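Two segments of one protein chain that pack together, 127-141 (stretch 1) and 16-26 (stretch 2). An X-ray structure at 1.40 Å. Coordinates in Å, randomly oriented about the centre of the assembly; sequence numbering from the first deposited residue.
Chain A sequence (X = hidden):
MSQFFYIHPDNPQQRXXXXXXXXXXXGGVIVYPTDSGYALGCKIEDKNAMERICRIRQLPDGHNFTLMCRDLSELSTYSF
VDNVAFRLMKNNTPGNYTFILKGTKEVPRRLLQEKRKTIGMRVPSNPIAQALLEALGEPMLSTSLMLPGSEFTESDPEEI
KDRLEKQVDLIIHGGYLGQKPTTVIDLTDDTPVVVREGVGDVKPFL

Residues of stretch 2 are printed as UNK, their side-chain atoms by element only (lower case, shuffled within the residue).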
# COMPACT_ATOMS: atom_id res chain seq x y z
N PRO A 127 -3.92 -12.71 2.63
CA PRO A 127 -2.80 -13.49 3.14
C PRO A 127 -1.41 -13.14 2.63
O PRO A 127 -0.46 -13.06 3.42
CB PRO A 127 -3.19 -14.92 2.79
CG PRO A 127 -4.69 -14.89 2.94
CD PRO A 127 -5.02 -13.60 2.21
N ILE A 128 -1.26 -12.92 1.33
CA ILE A 128 0.07 -12.61 0.81
C ILE A 128 0.62 -11.30 1.36
O ILE A 128 1.76 -11.26 1.83
CB ILE A 128 0.08 -12.58 -0.74
CG1 ILE A 128 -0.07 -14.01 -1.28
CG2 ILE A 128 1.38 -11.97 -1.26
CD1 ILE A 128 -0.19 -14.09 -2.80
N ALA A 129 -0.18 -10.24 1.33
CA ALA A 129 0.28 -8.95 1.84
C ALA A 129 0.58 -9.05 3.34
O ALA A 129 1.59 -8.53 3.81
CB ALA A 129 -0.76 -7.87 1.57
N GLN A 130 -0.30 -9.72 4.08
CA GLN A 130 -0.08 -9.87 5.51
C GLN A 130 1.21 -10.65 5.79
O GLN A 130 1.96 -10.31 6.69
CB GLN A 130 -1.27 -10.57 6.17
CG GLN A 130 -2.40 -9.61 6.54
CD GLN A 130 -1.99 -8.64 7.64
OE1 GLN A 130 -1.42 -9.05 8.64
NE2 GLN A 130 -2.30 -7.37 7.45
N ALA A 131 1.46 -11.69 4.99
CA ALA A 131 2.66 -12.50 5.17
C ALA A 131 3.91 -11.67 4.89
O ALA A 131 4.91 -11.77 5.61
CB ALA A 131 2.62 -13.72 4.25
N LEU A 132 3.87 -10.85 3.85
CA LEU A 132 5.01 -10.00 3.52
C LEU A 132 5.31 -9.04 4.67
O LEU A 132 6.47 -8.87 5.06
CB LEU A 132 4.72 -9.20 2.24
CG LEU A 132 4.68 -9.98 0.92
CD1 LEU A 132 4.17 -9.08 -0.20
CD2 LEU A 132 6.07 -10.51 0.59
N LEU A 133 4.27 -8.42 5.21
CA LEU A 133 4.45 -7.48 6.31
C LEU A 133 4.97 -8.17 7.57
O LEU A 133 5.84 -7.65 8.25
CB LEU A 133 3.14 -6.75 6.59
CG LEU A 133 2.68 -5.86 5.43
CD1 LEU A 133 1.31 -5.29 5.74
CD2 LEU A 133 3.71 -4.75 5.19
N GLU A 134 4.44 -9.35 7.86
CA GLU A 134 4.89 -10.09 9.04
C GLU A 134 6.38 -10.40 8.93
O GLU A 134 7.12 -10.27 9.91
CB GLU A 134 4.11 -11.40 9.18
CG GLU A 134 4.40 -12.15 10.48
CD GLU A 134 3.69 -13.49 10.55
OE1 GLU A 134 2.50 -13.55 10.17
OE2 GLU A 134 4.31 -14.47 11.01
N ALA A 135 6.82 -10.80 7.75
CA ALA A 135 8.22 -11.13 7.54
C ALA A 135 9.11 -9.88 7.54
O ALA A 135 10.23 -9.91 8.04
CB ALA A 135 8.39 -11.89 6.23
N LEU A 136 8.60 -8.79 6.98
CA LEU A 136 9.37 -7.54 6.91
C LEU A 136 9.57 -6.94 8.31
O LEU A 136 10.65 -6.44 8.62
CB LEU A 136 8.68 -6.53 6.00
CG LEU A 136 9.39 -5.19 5.78
CD1 LEU A 136 10.77 -5.41 5.20
CD2 LEU A 136 8.55 -4.33 4.84
N GLY A 137 8.53 -6.98 9.13
CA GLY A 137 8.66 -6.47 10.49
C GLY A 137 8.30 -5.01 10.69
O GLY A 137 8.31 -4.51 11.81
N GLU A 138 8.02 -4.31 9.59
CA GLU A 138 7.64 -2.91 9.65
C GLU A 138 6.81 -2.61 8.40
O GLU A 138 6.68 -3.46 7.52
CB GLU A 138 8.88 -2.00 9.70
CG GLU A 138 9.82 -2.13 8.51
CD GLU A 138 10.95 -1.10 8.55
OE1 GLU A 138 11.23 -0.57 9.65
OE2 GLU A 138 11.56 -0.84 7.49
N PRO A 139 6.24 -1.40 8.30
CA PRO A 139 5.44 -1.04 7.13
C PRO A 139 6.23 -1.05 5.84
O PRO A 139 7.46 -0.93 5.84
CB PRO A 139 4.93 0.36 7.47
CG PRO A 139 4.89 0.36 8.96
CD PRO A 139 6.18 -0.33 9.32
N MSE A 140 5.52 -1.18 4.74
CA MSE A 140 6.12 -1.17 3.42
C MSE A 140 5.66 0.11 2.73
O MSE A 140 4.47 0.42 2.73
CB MSE A 140 5.65 -2.40 2.64
CG MSE A 140 6.19 -2.54 1.24
SE MSE A 140 6.43 -4.41 0.77
CE MSE A 140 4.70 -5.10 1.30
N LEU A 141 6.60 0.89 2.18
CA LEU A 141 6.22 2.10 1.47
C LEU A 141 5.54 1.60 0.21
O LEU A 141 6.09 0.77 -0.51
CB LEU A 141 7.45 2.93 1.10
CG LEU A 141 7.17 4.13 0.19
CD1 LEU A 141 6.22 5.10 0.89
CD2 LEU A 141 8.47 4.81 -0.16
N UNK A 16 8.85 -18.35 -0.50
CA UNK A 16 8.76 -17.29 -1.50
C UNK A 16 8.49 -15.93 -0.85
O UNK A 16 8.97 -14.91 -1.32
c UNK A 16 6.90 -19.16 -4.36
c UNK A 16 8.00 -18.89 -3.35
c UNK A 16 7.68 -17.63 -2.54
c UNK A 16 9.34 -18.71 -4.05
N UNK A 17 7.72 -15.94 0.23
CA UNK A 17 7.44 -14.70 0.96
C UNK A 17 8.78 -14.18 1.49
O UNK A 17 9.09 -12.99 1.37
c UNK A 17 4.42 -14.06 0.91
c UNK A 17 6.48 -14.94 2.15
c UNK A 17 5.07 -15.24 1.63
c UNK A 17 6.48 -13.74 3.08
N UNK A 18 9.57 -15.08 2.07
CA UNK A 18 10.87 -14.68 2.61
C UNK A 18 11.79 -14.13 1.53
O UNK A 18 12.46 -13.12 1.73
n UNK A 18 11.19 -17.33 5.24
c UNK A 18 10.85 -16.18 4.66
o UNK A 18 10.04 -15.40 5.16
c UNK A 18 11.53 -15.85 3.34
N UNK A 19 11.83 -14.80 0.38
CA UNK A 19 12.68 -14.32 -0.71
C UNK A 19 12.23 -12.94 -1.18
O UNK A 19 13.05 -12.08 -1.49
c UNK A 19 13.50 -17.49 -2.83
o UNK A 19 13.66 -17.07 -3.97
n UNK A 19 13.32 -18.78 -2.56
c UNK A 19 12.66 -15.31 -1.88
c UNK A 19 13.51 -16.55 -1.64
N UNK A 20 10.91 -12.73 -1.21
CA UNK A 20 10.37 -11.44 -1.63
C UNK A 20 10.81 -10.36 -0.65
O UNK A 20 11.22 -9.27 -1.05
c UNK A 20 8.85 -11.50 -1.69
N UNK A 21 10.73 -10.66 0.64
CA UNK A 21 11.12 -9.70 1.67
C UNK A 21 12.62 -9.40 1.59
O UNK A 21 13.04 -8.27 1.84
c UNK A 21 9.23 -10.18 3.25
c UNK A 21 10.75 -10.23 3.08
c UNK A 21 11.42 -9.38 4.15
N UNK A 22 13.43 -10.39 1.24
CA UNK A 22 14.86 -10.15 1.15
C UNK A 22 15.13 -9.18 -0.00
O UNK A 22 16.04 -8.34 0.08
o UNK A 22 17.20 -10.88 3.39
c UNK A 22 15.62 -11.46 0.93
c UNK A 22 17.13 -11.29 1.03
o UNK A 22 18.23 -9.44 2.08
c UNK A 22 17.55 -10.48 2.26
N UNK A 23 14.35 -9.28 -1.07
CA UNK A 23 14.50 -8.39 -2.21
C UNK A 23 14.15 -6.97 -1.75
O UNK A 23 14.83 -6.00 -2.10
c UNK A 23 13.58 -8.82 -3.38
c UNK A 23 13.20 -10.81 -4.96
c UNK A 23 13.47 -7.71 -4.41
c UNK A 23 14.15 -10.11 -4.00
N UNK A 24 13.09 -6.85 -0.95
CA UNK A 24 12.68 -5.54 -0.43
C UNK A 24 13.77 -4.96 0.48
O UNK A 24 14.11 -3.79 0.39
c UNK A 24 11.35 -5.65 0.37
c UNK A 24 10.21 -5.98 -0.59
c UNK A 24 11.06 -4.34 1.11
N UNK A 25 14.33 -5.80 1.36
CA UNK A 25 15.36 -5.34 2.28
C UNK A 25 16.61 -4.85 1.56
O UNK A 25 17.33 -3.99 2.07
c UNK A 25 13.67 -8.90 7.11
c UNK A 25 14.89 -7.83 5.25
n UNK A 25 14.22 -10.08 6.84
n UNK A 25 12.82 -8.79 8.13
n UNK A 25 13.97 -7.83 6.38
c UNK A 25 15.71 -6.46 3.27
c UNK A 25 14.69 -6.60 4.39
N UNK A 26 16.87 -5.39 0.38
CA UNK A 26 18.04 -4.99 -0.40
C UNK A 26 17.78 -3.74 -1.23
O UNK A 26 18.63 -3.33 -2.03
c UNK A 26 18.50 -6.14 -1.30
c UNK A 26 19.51 -8.43 -1.49
c UNK A 26 19.08 -7.32 -0.54
c UNK A 26 20.18 -9.57 -0.74
n UNK A 26 21.43 -9.12 -0.06
O HOH W 1 12.95 -4.86 7.44

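Position 16 carries four side-chain carbons forked at the second, and none comes near stretch 1; the pattern is that of leucine, Leu-16. Position 17 also has four carbons, but the fork lies at the first and one arm is two carbons long. Its CA-to-CB bond points toward stretch 1 and the side chain sits as a knob among Ile-128, Ala-131, Leu-132 and Ala-135. It is isoleucine: Ile-17 CD1 lies 3.8 Å from Ala-131 CB and 3.9 Å from Leu-132 CD2, while Ile-17 CG2 is 3.6 Å from Ala-131 O.

At position 18 there are two carbons, the second bearing one oxygen and one nitrogen, which makes it Asn-18. Its CA-to-CB bond points away, yet the end of the side chain turns back enough to bring Asn-18 OD1 to 4.0 Å from Ala-135 CB. Position 19 has one carbon more before the same amide ending, and does not reach stretch 1; it is Gln-19. Position 20 has a single carbon, 3.7 Å from Leu-132 CD2, and is therefore Ala-20.

Position 21 shows one carbon carrying two others, which pack against Leu-132, Ala-135 and Leu-136; it is Val-21. Val-21 CG2 packs 3.5 Å from Ala-135 CB and 3.6 Å from Leu-132 O, and Val-21 CG1 is 3.9 Å from Leu-136 CA. Position 22 has three carbons, the third carrying two oxygens; its CA-to-CB bond points away from stretch 1 and nothing reaches it. It is Glu-22. Position 23 repeats the four-carbon pattern with the fork at the first carbon, out of reach, and is Ile-23. At position 24 the three-carbon fork returns, against Leu-136 and selenomethionine Met-140; it is Val-24. Val-24 CG1 is 4.2 Å from Leu-136 CD1, and Val-24 CG2 is 4.3 Å from Met-140 SE.

Position 25 has three carbons, a nitrogen, then a carbon bearing two more nitrogens, whose end approaches the carbonyls closing the first helix. This is Arg-25. Four carbons in a row ending in nitrogen make position 26 Lys-26, beyond the helix and free of stretch 1; Lys-26 NZ forms a long salt bridge of 3.9 Å with Glu-22 OE2.

The two helices cross at -59°, their axes approaching to 9.2 Å. Ile-17 and Val-21 pack close to the opposing backbone beside the small side chains of Ala-131 and Ala-135. At the far end, Arg-25 NH2 donates a hydrogen bond to Leu-136 O (3.2 Å), where the helix ends before Gly-137. A water bridges this corner, donating to Leu-136 O and weakly accepting from Arg-25 NE. The contact is thus an apolar seam with one polar clasp.

Stretch 2 16-26: LINQAVEIVRK
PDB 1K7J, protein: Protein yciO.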